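Local coordinates for protein pectate lyase 1 (Juniperus ashei, PDB 1PXZ) that cleaves pectate by beta-elimination with low activity, using calcium as cofactor, and is the major allergen of mountain cedar pollen, at residues L175-L180 with V198-H203; D149-T154 with C171-I176; R229-R234 with Y251-S256; G181-T186 with S212-V217; M110-H115 with M155-N160. All coordinates share one frame; numbering follows the deposited sequence.

Overall arrangement
All five contacts join successive coils of one right-handed parallel beta-helix. Interactions 1, 2, 3 and 5 involve one parallel sheet, whose strands 108-111, 153-156, 174-179, 198-201, 232-234 and 253-256 follow in that order; interaction 4 sits round the bend, where the chain leaves strand 174-179. Interactions 1 and 2 share L175 and I176, and D177 N lies 2.9 Å from I153 O. Between them they hold D149, D173 and D177, the probable calcium ligands. Interaction 3 carries R229, the predicted catalytic arginine, and has its centre about 10 Å from that of interaction 1. Interactions 3 and 5 lie farthest apart, with centres about 21 Å from each other.

Interaction 1: residues L175-L180 with V198-H203; sequences LIDVTL and VMLLGH
Two neighbouring coils of the parallel beta-helix meet here, strands 176-179 and 198-201 running 2° from parallel with their axes 4.9 Å apart. On the inward face apolar side chains stack in register, as is usual in this fold. There V178 and L201 lie side by side and point the same way; V178 CG2, anti to the carbonyl carbon, touches L201 CD2 at 3.7 Å. I176 and M199 form the next rung on that face, and F192 packs against both.

The other face is mixed: D177 and H203 are polar, L200 is not. D177 runs alongside L200, while H203 crosses the aspartate at about a right angle, its ring turned 54° from the carboxylate plane. L200 CD2 lies over one face of that imidazole, near the rim. T179 runs beside H203 and brings CG2 to within 3.0 Å of H203 ND1, a tight approach at the ring edge. By similarity D177 is a calcium ligand, so the histidine would be a second-shell neighbour that could help set its carboxylate.

The backbone ladder is straight for most of its length: L200 N to I176 O, V178 N to L200 O and G202 N to V178 O all run nearly along the carbonyl axes. At the corner, V198 O accepts from both L175 N and I176 N. At the far end H203 ND1 gives D177 OD2 a weak, bent hydrogen bond of 3.0 Å, in the plane of the ring.

Interaction 2: residues D149-T154 with C171-I176; sequences DGDAIT and CSDGLI
The probable calcium site, as in other pectate lyases, lies at this contact, with D149 and D173 as ligands by similarity. Their carboxylates are stacked with planes only 16° apart, although the side chains cross at about a right angle, and D149 OD2 stands 4.0 Å from D173 OD1. Two like charges held so close would probably repel each other unless a cation lies nearby, as a calcium site provides.

D173 is held firmly. Its CG is anti to the carbonyl carbon, and OD2 takes two donors: G150 N at 2.8 Å, on the anti lone pair, and S172 OG from above the carboxylate plane. In return D173 N reaches G150 O, so G150, the centre of an inverse gamma turn, is gripped from both its N-H and its carbonyl. The CA of G150 lies 3.2 Å from S172 OG, which packs the turn closely against the serine.

D151 works at right angles to this pair, its carboxylate plane 88° from that of D173. Its OD1 receives G174 N over a short 2.6 Å, also on the anti lone pair, and fixes the backbone just after D173. Beyond it, A152 N to G174 O and I153 N to L175 O carry the pairing onward, and A152 CB rests 3.3 Å from L175 O. I153 and I176 then form a parallel bridge. The paired aspartates fit the calcium site of a pectate lyase, set on a parallel beta-helix whose I153 and I176 stack inside.

Interaction 3: residues R229-R234 with Y251-S256; sequences RMPRAR and YAIGGS
S256 and Y251 lose the most surface here, with R232 close behind. R232 sets CG anti to its backbone N (chi1 -174°) and runs extended to NE, so that its guanidinium reaches S256 end-on. NH1 and NH2 both donate to the single oxygen S256 OG, NH1 at 2.9 Å and NH2 at 3.1 Å, with the hydroxyl near the guanidinium plane. Serine OG occupies the crowded position between its own N and carbonyl carbon, which turns it toward the two nitrogens. The guanidinium of R234 packs over that of R232, and R232 NH1 lies 3.1 Å above the centre of the R234 group; R234 NH1 is hydrogen-bonded to G202 O, which helps hold this like-charged pair in place.

Y251 enters from the other end. CG sits in the crowded position between the backbone N and the carbonyl carbon (chi1 61°), which brings the ring back toward 229-234, and its OH meets R229 CG at 3.4 Å as well as the CB and CG of R232. A water bound 2.8 Å from Y251 OH makes a weak, long bond to R229 NE, touching the predicted catalytic arginine from its edge. Between these residues runs the backbone pairing of adjacent beta-helix coils, strands 232-234 and 253-256 inclined at 27°. M230 N donates to A252 O, and the cis peptide before P231 precedes the carbonyl that accepts from G254 N. A233 N to G254 O and S256 N to A233 O continue the ladder. G255 is tightly placed, its CA only 2.9 Å from A233 O.

Interaction 4: residues G181-T186 with S212-V217; sequences GSTGIT and SMKVTV
Where the chain turns from one sheet of the parallel beta-helix to the next, residues 181-186 lie along 212-217 of the following coil, their directions 22° apart. S182 comes first: its carbonyl O rests 3.3 Å from M213 CG, while its hydroxyl turns to T179 O.

T183 carries the main polar link. With OG1 anti to the backbone N (chi1 -170°), the hydroxyl reaches across and accepts K214 N at 2.8 Å, taking the place a backbone carbonyl would have in a regular ladder. CB and CG of K214 pass beside this same oxygen before the lysine chain leads off.

At G184, whose positive phi belongs to the corner, the N-H makes a weak bond to K214 O. I185 bridges V215 in parallel register. Its CB and V215 CG2 face each other loosely at 4.4 Å on the inner side, where L201 also packs on V215.

T186 and T216 then point the same way on the outer side, T186 OG1 lying 3.7 Å from T216 CB. Their hydroxyls are bound to other parts of the chain: T186 to V26 O and T216 to Y321 OH. The straightest bond is T216 N to I185 O, 2.9 Å long at 169°.

Interaction 5: residues M110-H115 with M155-N160; sequences MRKVSH and MRNVTN
R156 starts from the sheet beside R111, its CG anti to the backbone N (chi1 -176°). CB lies 4.0 Å from M110 O, the carbonyl that its own N-H binds. CD passes R111 CG, and NE then comes alongside both CG and CD of R111. A twist at chi3 (123°) turns the guanidinium so that R111 CG sits over one of its faces, 3.2 Å from NH1. At the tip NH1 also meets K112 NZ at 3.1 Å; both are donors, so this is a crowding of like charges. K112 NZ finds its acceptor in N157 OD1, 2.7 Å away, approaching from above the amide plane; this bond probably offsets some of the repulsion.

Inside, M110 and M155 lie parallel in the stack, and M110 CE presses on M155 CG at a tight 3.4 Å. V158 CG2 adds to this core against M110 CB. Farther on, S114 OG and T159 OG1 share a hydrogen bond on the outer face. N160 CB then lies over the ring of H115, a CH-pi contact 3.9 Å from its centroid; the ring is also stacked on H89 and bonded through ND1 to M33 N.

The backbones keep step throughout, residue for residue from M110 with M155 to H115 with N160. Such in-register stacking of identical or similar side chains, M on M, R on R and V on V, is typical of the parallel beta-helix.

Interaction 1: residues L175-L180 with V198-H203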
# COMPACT_ATOMS: atom_id res chain seq x y z
N LEU A 175 -7.50 4.53 -0.73
CA LEU A 175 -6.95 3.68 0.31
C LEU A 175 -5.45 3.89 0.38
O LEU A 175 -4.90 4.05 1.46
CB LEU A 175 -7.33 2.22 0.10
CG LEU A 175 -8.84 1.96 0.22
CD1 LEU A 175 -9.14 0.49 -0.03
CD2 LEU A 175 -9.34 2.39 1.59
N ILE A 176 -4.74 3.90 -0.75
CA ILE A 176 -3.31 4.18 -0.70
C ILE A 176 -2.98 5.23 -1.74
O ILE A 176 -3.34 5.05 -2.91
CB ILE A 176 -2.49 2.91 -0.95
CG1 ILE A 176 -2.66 1.87 0.16
CG2 ILE A 176 -1.02 3.24 -1.17
CD1 ILE A 176 -1.93 0.57 -0.15
N ASP A 177 -2.35 6.33 -1.36
CA ASP A 177 -1.99 7.38 -2.33
C ASP A 177 -0.48 7.52 -2.31
O ASP A 177 0.11 7.77 -1.25
CB ASP A 177 -2.73 8.64 -1.94
CG ASP A 177 -3.10 9.64 -3.00
OD1 ASP A 177 -4.19 9.53 -3.61
OD2 ASP A 177 -2.32 10.59 -3.24
N VAL A 178 0.18 7.36 -3.46
CA VAL A 178 1.65 7.45 -3.51
C VAL A 178 2.00 8.53 -4.51
O VAL A 178 1.60 8.44 -5.67
CB VAL A 178 2.25 6.10 -3.89
CG1 VAL A 178 3.78 6.17 -3.99
CG2 VAL A 178 1.85 5.03 -2.89
N THR A 179 2.68 9.59 -4.10
CA THR A 179 2.93 10.74 -4.94
C THR A 179 4.29 11.39 -4.69
O THR A 179 4.99 11.08 -3.73
CB THR A 179 1.91 11.87 -4.70
OG1 THR A 179 2.07 12.31 -3.34
CG2 THR A 179 0.47 11.43 -4.83
N LEU A 180 4.60 12.33 -5.58
CA LEU A 180 5.72 13.23 -5.47
C LEU A 180 7.06 12.56 -5.26
O LEU A 180 7.71 12.79 -4.24
CB LEU A 180 5.53 14.21 -4.27
CG LEU A 180 6.54 15.36 -4.25
CD1 LEU A 180 6.37 16.21 -5.50
CD2 LEU A 180 6.41 16.22 -3.00
N VAL A 198 -9.26 2.74 -5.17
CA VAL A 198 -8.35 2.06 -4.26
C VAL A 198 -6.93 2.59 -4.16
O VAL A 198 -6.44 2.93 -3.07
CB VAL A 198 -8.32 0.57 -4.67
CG1 VAL A 198 -7.35 -0.22 -3.82
CG2 VAL A 198 -9.75 0.02 -4.53
N MET A 199 -6.18 2.64 -5.26
CA MET A 199 -4.75 2.91 -5.14
C MET A 199 -4.26 3.79 -6.29
O MET A 199 -4.44 3.41 -7.44
CB MET A 199 -4.02 1.57 -5.11
CG MET A 199 -2.52 1.65 -5.07
SD MET A 199 -1.77 0.01 -5.22
CE MET A 199 -2.82 -0.99 -4.20
N LEU A 200 -3.68 4.93 -5.96
CA LEU A 200 -3.16 5.93 -6.87
C LEU A 200 -1.64 5.92 -6.76
O LEU A 200 -1.11 6.21 -5.68
CB LEU A 200 -3.71 7.31 -6.52
CG LEU A 200 -3.92 8.30 -7.65
CD1 LEU A 200 -4.65 7.65 -8.81
CD2 LEU A 200 -4.68 9.52 -7.14
N LEU A 201 -0.95 5.54 -7.82
CA LEU A 201 0.52 5.60 -7.81
C LEU A 201 0.94 6.68 -8.82
O LEU A 201 1.01 6.43 -10.03
CB LEU A 201 1.12 4.25 -8.14
CG LEU A 201 0.62 3.01 -7.40
CD1 LEU A 201 1.24 1.72 -7.94
CD2 LEU A 201 0.92 3.12 -5.91
N GLY A 202 1.21 7.89 -8.36
CA GLY A 202 1.48 9.06 -9.20
C GLY A 202 0.21 9.89 -9.34
O GLY A 202 -0.80 9.40 -9.85
N HIS A 203 0.22 11.14 -8.90
CA HIS A 203 -0.93 11.99 -8.73
C HIS A 203 -1.28 12.90 -9.89
O HIS A 203 -2.48 13.10 -10.16
CB HIS A 203 -0.72 12.92 -7.51
CG HIS A 203 -2.00 13.12 -6.75
ND1 HIS A 203 -2.30 12.42 -5.60
CD2 HIS A 203 -3.07 13.93 -6.98
CE1 HIS A 203 -3.48 12.79 -5.15
NE2 HIS A 203 -3.97 13.70 -5.97

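Interaction 2: residues D149-T154 with C171-I176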
# COMPACT_ATOMS: atom_id res chain seq x y z
N ASP A 149 -7.31 14.99 1.90
CA ASP A 149 -8.25 13.94 1.51
C ASP A 149 -8.32 12.84 2.57
O ASP A 149 -7.35 12.58 3.27
CB ASP A 149 -7.83 13.32 0.17
CG ASP A 149 -8.28 14.12 -1.04
OD1 ASP A 149 -8.75 15.26 -0.87
OD2 ASP A 149 -8.15 13.58 -2.16
N GLY A 150 -9.45 12.17 2.65
CA GLY A 150 -9.69 11.03 3.50
C GLY A 150 -9.12 9.74 2.94
O GLY A 150 -9.85 8.79 2.67
N ASP A 151 -7.80 9.72 2.77
CA ASP A 151 -7.08 8.54 2.31
C ASP A 151 -6.63 7.72 3.51
O ASP A 151 -6.26 8.30 4.53
CB ASP A 151 -5.84 8.91 1.49
CG ASP A 151 -6.14 9.70 0.24
OD1 ASP A 151 -7.21 9.49 -0.36
OD2 ASP A 151 -5.31 10.55 -0.15
N ALA A 152 -6.62 6.40 3.38
CA ALA A 152 -6.15 5.62 4.52
C ALA A 152 -4.65 5.79 4.75
O ALA A 152 -4.17 5.92 5.87
CB ALA A 152 -6.46 4.14 4.32
N ILE A 153 -3.89 5.75 3.67
CA ILE A 153 -2.43 5.86 3.77
C ILE A 153 -1.94 6.80 2.70
O ILE A 153 -2.25 6.56 1.52
CB ILE A 153 -1.79 4.48 3.61
CG1 ILE A 153 -2.15 3.47 4.71
CG2 ILE A 153 -0.27 4.63 3.49
CD1 ILE A 153 -1.67 2.06 4.46
N THR A 154 -1.22 7.85 3.08
CA THR A 154 -0.76 8.79 2.05
C THR A 154 0.76 8.91 2.10
O THR A 154 1.26 9.11 3.21
CB THR A 154 -1.38 10.19 2.25
OG1 THR A 154 -2.79 10.10 2.08
CG2 THR A 154 -0.86 11.15 1.19
N CYS A 171 -13.08 4.18 2.79
CA CYS A 171 -12.62 5.52 3.13
C CYS A 171 -13.26 6.55 2.21
O CYS A 171 -13.86 6.18 1.20
CB CYS A 171 -11.08 5.59 3.04
SG CYS A 171 -10.44 4.64 4.46
N SER A 172 -13.13 7.84 2.54
CA SER A 172 -13.86 8.80 1.70
C SER A 172 -13.17 8.99 0.36
O SER A 172 -13.86 9.19 -0.64
CB SER A 172 -14.04 10.14 2.43
OG SER A 172 -12.77 10.71 2.72
N ASP A 173 -11.84 8.91 0.30
CA ASP A 173 -11.18 9.14 -0.99
C ASP A 173 -10.40 7.92 -1.42
O ASP A 173 -11.02 7.01 -1.98
CB ASP A 173 -10.28 10.38 -0.90
CG ASP A 173 -11.17 11.60 -0.65
OD1 ASP A 173 -11.79 12.07 -1.64
OD2 ASP A 173 -11.25 12.08 0.50
N GLY A 174 -9.09 7.84 -1.17
CA GLY A 174 -8.38 6.63 -1.57
C GLY A 174 -7.98 5.74 -0.41
O GLY A 174 -8.08 6.08 0.76
N LEU A 175 -7.50 4.53 -0.73
CA LEU A 175 -6.95 3.68 0.31
C LEU A 175 -5.45 3.89 0.38
O LEU A 175 -4.90 4.05 1.46
CB LEU A 175 -7.33 2.22 0.10
CG LEU A 175 -8.84 1.96 0.22
CD1 LEU A 175 -9.14 0.49 -0.03
CD2 LEU A 175 -9.34 2.39 1.59
N ILE A 176 -4.74 3.90 -0.75
CA ILE A 176 -3.31 4.18 -0.70
C ILE A 176 -2.98 5.23 -1.74
O ILE A 176 -3.34 5.05 -2.91
CB ILE A 176 -2.49 2.91 -0.95
CG1 ILE A 176 -2.66 1.87 0.16
CG2 ILE A 176 -1.02 3.24 -1.17
CD1 ILE A 176 -1.93 0.57 -0.15

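Interaction 3: residues R229-R234 with Y251-S256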
# COMPACT_ATOMS: atom_id res chain seq x y z
N ARG A 229 -8.88 1.32 -9.85
CA ARG A 229 -7.57 1.81 -9.45
C ARG A 229 -6.80 0.79 -8.63
O ARG A 229 -6.45 1.00 -7.46
CB ARG A 229 -7.68 3.08 -8.62
CG ARG A 229 -8.36 4.23 -9.37
CD ARG A 229 -8.28 5.50 -8.53
NE ARG A 229 -8.81 6.66 -9.25
CZ ARG A 229 -8.71 7.89 -8.77
NH1 ARG A 229 -8.11 8.08 -7.60
NH2 ARG A 229 -9.21 8.89 -9.48
N MET A 230 -6.51 -0.36 -9.23
CA MET A 230 -5.88 -1.44 -8.46
C MET A 230 -4.66 -2.02 -9.15
O MET A 230 -4.60 -3.23 -9.41
CB MET A 230 -6.90 -2.56 -8.18
CG MET A 230 -8.03 -2.03 -7.29
SD MET A 230 -9.27 -3.31 -7.02
CE MET A 230 -10.48 -2.89 -8.27
N PRO A 231 -3.64 -1.25 -9.46
CA PRO A 231 -3.56 0.19 -9.23
C PRO A 231 -3.98 1.03 -10.42
O PRO A 231 -4.16 0.53 -11.52
CB PRO A 231 -2.04 0.37 -9.05
CG PRO A 231 -1.48 -0.57 -10.07
CD PRO A 231 -2.39 -1.78 -10.06
N ARG A 232 -4.09 2.34 -10.18
CA ARG A 232 -4.05 3.34 -11.25
C ARG A 232 -2.67 4.00 -11.15
O ARG A 232 -2.36 4.60 -10.11
CB ARG A 232 -5.16 4.38 -11.18
CG ARG A 232 -5.18 5.34 -12.38
CD ARG A 232 -5.71 6.70 -11.98
NE ARG A 232 -6.09 7.51 -13.13
CZ ARG A 232 -5.24 8.18 -13.91
NH1 ARG A 232 -3.93 8.14 -13.69
NH2 ARG A 232 -5.67 8.90 -14.94
N ALA A 233 -1.87 3.90 -12.20
CA ALA A 233 -0.50 4.41 -12.21
C ALA A 233 -0.25 5.51 -13.22
O ALA A 233 -0.92 5.58 -14.25
CB ALA A 233 0.41 3.23 -12.53
N ARG A 234 0.73 6.37 -12.97
CA ARG A 234 1.21 7.37 -13.91
C ARG A 234 2.75 7.40 -13.96
O ARG A 234 3.35 7.31 -12.88
CB ARG A 234 0.81 8.79 -13.53
CG ARG A 234 -0.64 9.18 -13.58
CD ARG A 234 -0.78 10.68 -13.33
NE ARG A 234 -2.16 11.09 -13.52
CZ ARG A 234 -3.14 10.99 -12.64
NH1 ARG A 234 -2.95 10.49 -11.43
NH2 ARG A 234 -4.36 11.40 -12.98
N TYR A 251 -12.82 -0.84 -13.87
CA TYR A 251 -11.71 -1.61 -14.37
C TYR A 251 -10.85 -2.06 -13.19
O TYR A 251 -11.09 -1.59 -12.08
CB TYR A 251 -10.80 -0.79 -15.31
CG TYR A 251 -10.18 0.41 -14.63
CD1 TYR A 251 -10.92 1.58 -14.51
CD2 TYR A 251 -8.90 0.40 -14.09
CE1 TYR A 251 -10.40 2.71 -13.89
CE2 TYR A 251 -8.36 1.52 -13.47
CZ TYR A 251 -9.12 2.67 -13.38
OH TYR A 251 -8.57 3.77 -12.76
N ALA A 252 -9.83 -2.86 -13.50
CA ALA A 252 -8.93 -3.27 -12.41
C ALA A 252 -7.62 -2.51 -12.42
O ALA A 252 -7.22 -1.96 -11.40
CB ALA A 252 -8.63 -4.76 -12.46
N ILE A 253 -6.93 -2.54 -13.55
CA ILE A 253 -5.60 -1.93 -13.65
C ILE A 253 -5.63 -0.82 -14.67
O ILE A 253 -6.13 -1.02 -15.79
CB ILE A 253 -4.56 -2.99 -14.03
CG1 ILE A 253 -4.44 -4.07 -12.95
CG2 ILE A 253 -3.20 -2.37 -14.31
CD1 ILE A 253 -3.58 -5.24 -13.35
N GLY A 254 -5.12 0.37 -14.34
CA GLY A 254 -5.22 1.40 -15.40
C GLY A 254 -4.17 2.46 -15.18
O GLY A 254 -3.31 2.35 -14.29
N GLY A 255 -4.23 3.53 -15.97
CA GLY A 255 -3.17 4.52 -15.79
C GLY A 255 -3.15 5.51 -16.95
O GLY A 255 -3.89 5.37 -17.93
N SER A 256 -2.27 6.50 -16.80
CA SER A 256 -2.14 7.57 -17.78
C SER A 256 -0.70 8.05 -17.80
O SER A 256 0.08 7.68 -16.92
CB SER A 256 -3.08 8.74 -17.46
OG SER A 256 -2.83 9.28 -16.17
O HOH W 1 -9.87 6.21 -12.53

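Interaction 4: residues G181-T186 with S212-V217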
# COMPACT_ATOMS: atom_id res chain seq x y z
N GLY A 181 7.50 11.74 -6.21
CA GLY A 181 8.85 11.22 -6.08
C GLY A 181 9.02 10.08 -5.12
O GLY A 181 10.12 9.71 -4.72
N SER A 182 7.91 9.46 -4.71
CA SER A 182 8.02 8.29 -3.85
C SER A 182 8.53 7.10 -4.65
O SER A 182 8.18 6.95 -5.82
CB SER A 182 6.67 7.92 -3.21
OG SER A 182 6.23 9.03 -2.41
N THR A 183 9.34 6.27 -4.00
CA THR A 183 9.82 5.11 -4.76
C THR A 183 10.38 4.10 -3.78
O THR A 183 10.52 4.41 -2.59
CB THR A 183 10.82 5.59 -5.83
OG1 THR A 183 11.11 4.51 -6.72
CG2 THR A 183 12.13 6.02 -5.17
N GLY A 184 10.67 2.90 -4.25
CA GLY A 184 11.22 1.85 -3.39
C GLY A 184 10.14 1.40 -2.40
O GLY A 184 10.39 1.41 -1.21
N ILE A 185 8.98 1.03 -2.95
CA ILE A 185 7.83 0.68 -2.11
C ILE A 185 7.24 -0.66 -2.48
O ILE A 185 7.08 -1.01 -3.64
CB ILE A 185 6.78 1.80 -2.23
CG1 ILE A 185 7.35 3.09 -1.58
CG2 ILE A 185 5.43 1.45 -1.66
CD1 ILE A 185 6.60 4.31 -2.07
N THR A 186 6.90 -1.44 -1.45
CA THR A 186 6.18 -2.68 -1.68
C THR A 186 4.84 -2.58 -0.96
O THR A 186 4.79 -2.15 0.19
CB THR A 186 6.96 -3.90 -1.16
OG1 THR A 186 8.08 -4.12 -2.04
CG2 THR A 186 6.17 -5.20 -1.15
N SER A 212 10.70 8.08 -12.12
CA SER A 212 11.61 7.23 -11.36
C SER A 212 10.89 6.38 -10.32
O SER A 212 11.54 5.61 -9.61
CB SER A 212 12.67 8.07 -10.63
OG SER A 212 12.03 9.12 -9.93
N MET A 213 9.57 6.52 -10.21
CA MET A 213 8.87 5.72 -9.19
C MET A 213 8.89 4.24 -9.51
O MET A 213 8.58 3.87 -10.65
CB MET A 213 7.43 6.22 -9.08
CG MET A 213 6.52 5.39 -8.18
SD MET A 213 4.84 6.08 -8.23
CE MET A 213 4.41 5.78 -9.95
N LYS A 214 9.26 3.41 -8.55
CA LYS A 214 9.21 1.96 -8.69
C LYS A 214 8.41 1.36 -7.54
O LYS A 214 8.78 1.63 -6.40
CB LYS A 214 10.62 1.37 -8.73
CG LYS A 214 11.46 1.94 -9.88
CD LYS A 214 12.86 1.31 -9.82
CE LYS A 214 13.56 1.39 -11.17
NZ LYS A 214 13.69 2.80 -11.62
N VAL A 215 7.36 0.62 -7.88
CA VAL A 215 6.47 0.07 -6.85
C VAL A 215 6.11 -1.38 -7.11
O VAL A 215 5.84 -1.73 -8.26
CB VAL A 215 5.15 0.87 -6.76
CG1 VAL A 215 4.23 0.20 -5.74
CG2 VAL A 215 5.42 2.32 -6.38
N THR A 216 6.09 -2.20 -6.06
CA THR A 216 5.72 -3.62 -6.17
C THR A 216 4.35 -3.80 -5.51
O THR A 216 4.23 -3.38 -4.36
CB THR A 216 6.74 -4.56 -5.51
OG1 THR A 216 8.02 -4.42 -6.13
CG2 THR A 216 6.35 -6.03 -5.67
N VAL A 217 3.42 -4.36 -6.26
CA VAL A 217 2.09 -4.66 -5.67
C VAL A 217 1.92 -6.16 -5.68
O VAL A 217 1.70 -6.68 -6.80
CB VAL A 217 0.97 -3.95 -6.44
CG1 VAL A 217 -0.40 -4.33 -5.88
CG2 VAL A 217 1.17 -2.44 -6.39

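Interaction 5: residues M110-H115 with M155-N160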
# COMPACT_ATOMS: atom_id res chain seq x y z
N MET A 110 2.72 10.07 5.43
CA MET A 110 4.18 10.06 5.46
C MET A 110 4.69 11.08 4.45
O MET A 110 4.26 11.05 3.28
CB MET A 110 4.71 8.66 5.15
CG MET A 110 4.50 7.66 6.29
SD MET A 110 4.35 6.00 5.60
CE MET A 110 2.65 6.10 4.98
N ARG A 111 5.57 11.98 4.89
CA ARG A 111 6.03 13.00 3.94
C ARG A 111 7.53 13.23 4.11
O ARG A 111 8.01 13.55 5.20
CB ARG A 111 5.26 14.30 4.11
CG ARG A 111 5.71 15.40 3.16
CD ARG A 111 5.69 16.75 3.88
NE ARG A 111 4.36 17.09 4.35
CZ ARG A 111 4.07 17.91 5.36
NH1 ARG A 111 5.05 18.50 6.03
NH2 ARG A 111 2.80 18.13 5.69
N LYS A 112 8.29 13.04 3.04
CA LYS A 112 9.74 13.23 3.14
C LYS A 112 10.39 12.42 4.26
O LYS A 112 11.17 12.95 5.05
CB LYS A 112 10.05 14.72 3.34
CG LYS A 112 9.63 15.59 2.17
CD LYS A 112 10.12 17.01 2.37
CE LYS A 112 10.20 17.76 1.05
NZ LYS A 112 9.64 16.96 -0.08
N VAL A 113 10.07 11.14 4.31
CA VAL A 113 10.65 10.21 5.27
C VAL A 113 10.99 8.91 4.56
O VAL A 113 10.50 8.68 3.45
CB VAL A 113 9.69 9.93 6.45
CG1 VAL A 113 9.45 11.19 7.28
CG2 VAL A 113 8.37 9.37 5.95
N SER A 114 11.79 8.06 5.18
CA SER A 114 12.12 6.73 4.70
C SER A 114 12.03 5.66 5.78
O SER A 114 12.06 6.03 6.96
CB SER A 114 13.58 6.67 4.20
OG SER A 114 13.74 7.70 3.25
N HIS A 115 11.97 4.42 5.32
CA HIS A 115 12.02 3.28 6.24
C HIS A 115 10.84 3.25 7.21
O HIS A 115 11.01 3.35 8.43
CB HIS A 115 13.36 3.22 7.00
CG HIS A 115 14.50 3.00 6.04
ND1 HIS A 115 14.77 1.77 5.48
CD2 HIS A 115 15.40 3.86 5.52
CE1 HIS A 115 15.81 1.87 4.66
NE2 HIS A 115 16.21 3.13 4.67
N MET A 155 1.44 8.80 0.96
CA MET A 155 2.90 8.94 0.95
C MET A 155 3.31 10.03 -0.03
O MET A 155 2.91 9.96 -1.20
CB MET A 155 3.60 7.62 0.59
CG MET A 155 3.49 6.56 1.69
SD MET A 155 3.99 4.92 1.05
CE MET A 155 2.41 4.50 0.31
N ARG A 156 4.06 11.02 0.45
CA ARG A 156 4.55 12.11 -0.38
C ARG A 156 6.07 12.17 -0.24
O ARG A 156 6.56 12.36 0.88
CB ARG A 156 3.92 13.43 0.03
CG ARG A 156 4.29 14.63 -0.82
CD ARG A 156 3.60 15.88 -0.31
NE ARG A 156 4.42 17.00 0.04
CZ ARG A 156 5.71 17.19 0.26
NH1 ARG A 156 6.62 16.23 0.17
NH2 ARG A 156 6.13 18.41 0.59
N ASN A 157 6.79 11.98 -1.33
CA ASN A 157 8.25 12.02 -1.22
C ASN A 157 8.77 11.03 -0.19
O ASN A 157 9.60 11.39 0.64
CB ASN A 157 8.68 13.43 -0.80
CG ASN A 157 9.93 13.84 -1.56
OD1 ASN A 157 10.08 15.00 -1.91
ND2 ASN A 157 10.80 12.86 -1.82
N VAL A 158 8.29 9.79 -0.26
CA VAL A 158 8.72 8.71 0.63
C VAL A 158 9.58 7.67 -0.06
O VAL A 158 9.31 7.28 -1.21
CB VAL A 158 7.46 7.99 1.20
CG1 VAL A 158 7.88 6.76 1.98
CG2 VAL A 158 6.67 8.98 2.05
N THR A 159 10.64 7.18 0.58
CA THR A 159 11.37 6.07 -0.06
C THR A 159 11.53 4.93 0.93
O THR A 159 11.63 5.12 2.15
CB THR A 159 12.75 6.47 -0.62
OG1 THR A 159 13.60 6.80 0.48
CG2 THR A 159 12.67 7.72 -1.49
N ASN A 160 11.54 3.71 0.41
CA ASN A 160 11.78 2.55 1.26
C ASN A 160 10.61 2.42 2.24
O ASN A 160 10.77 2.68 3.42
CB ASN A 160 13.10 2.67 2.02
CG ASN A 160 14.27 2.55 1.06
OD1 ASN A 160 14.23 1.71 0.16
ND2 ASN A 160 15.29 3.37 1.25
O HOH W 2 12.17 10.50 0.98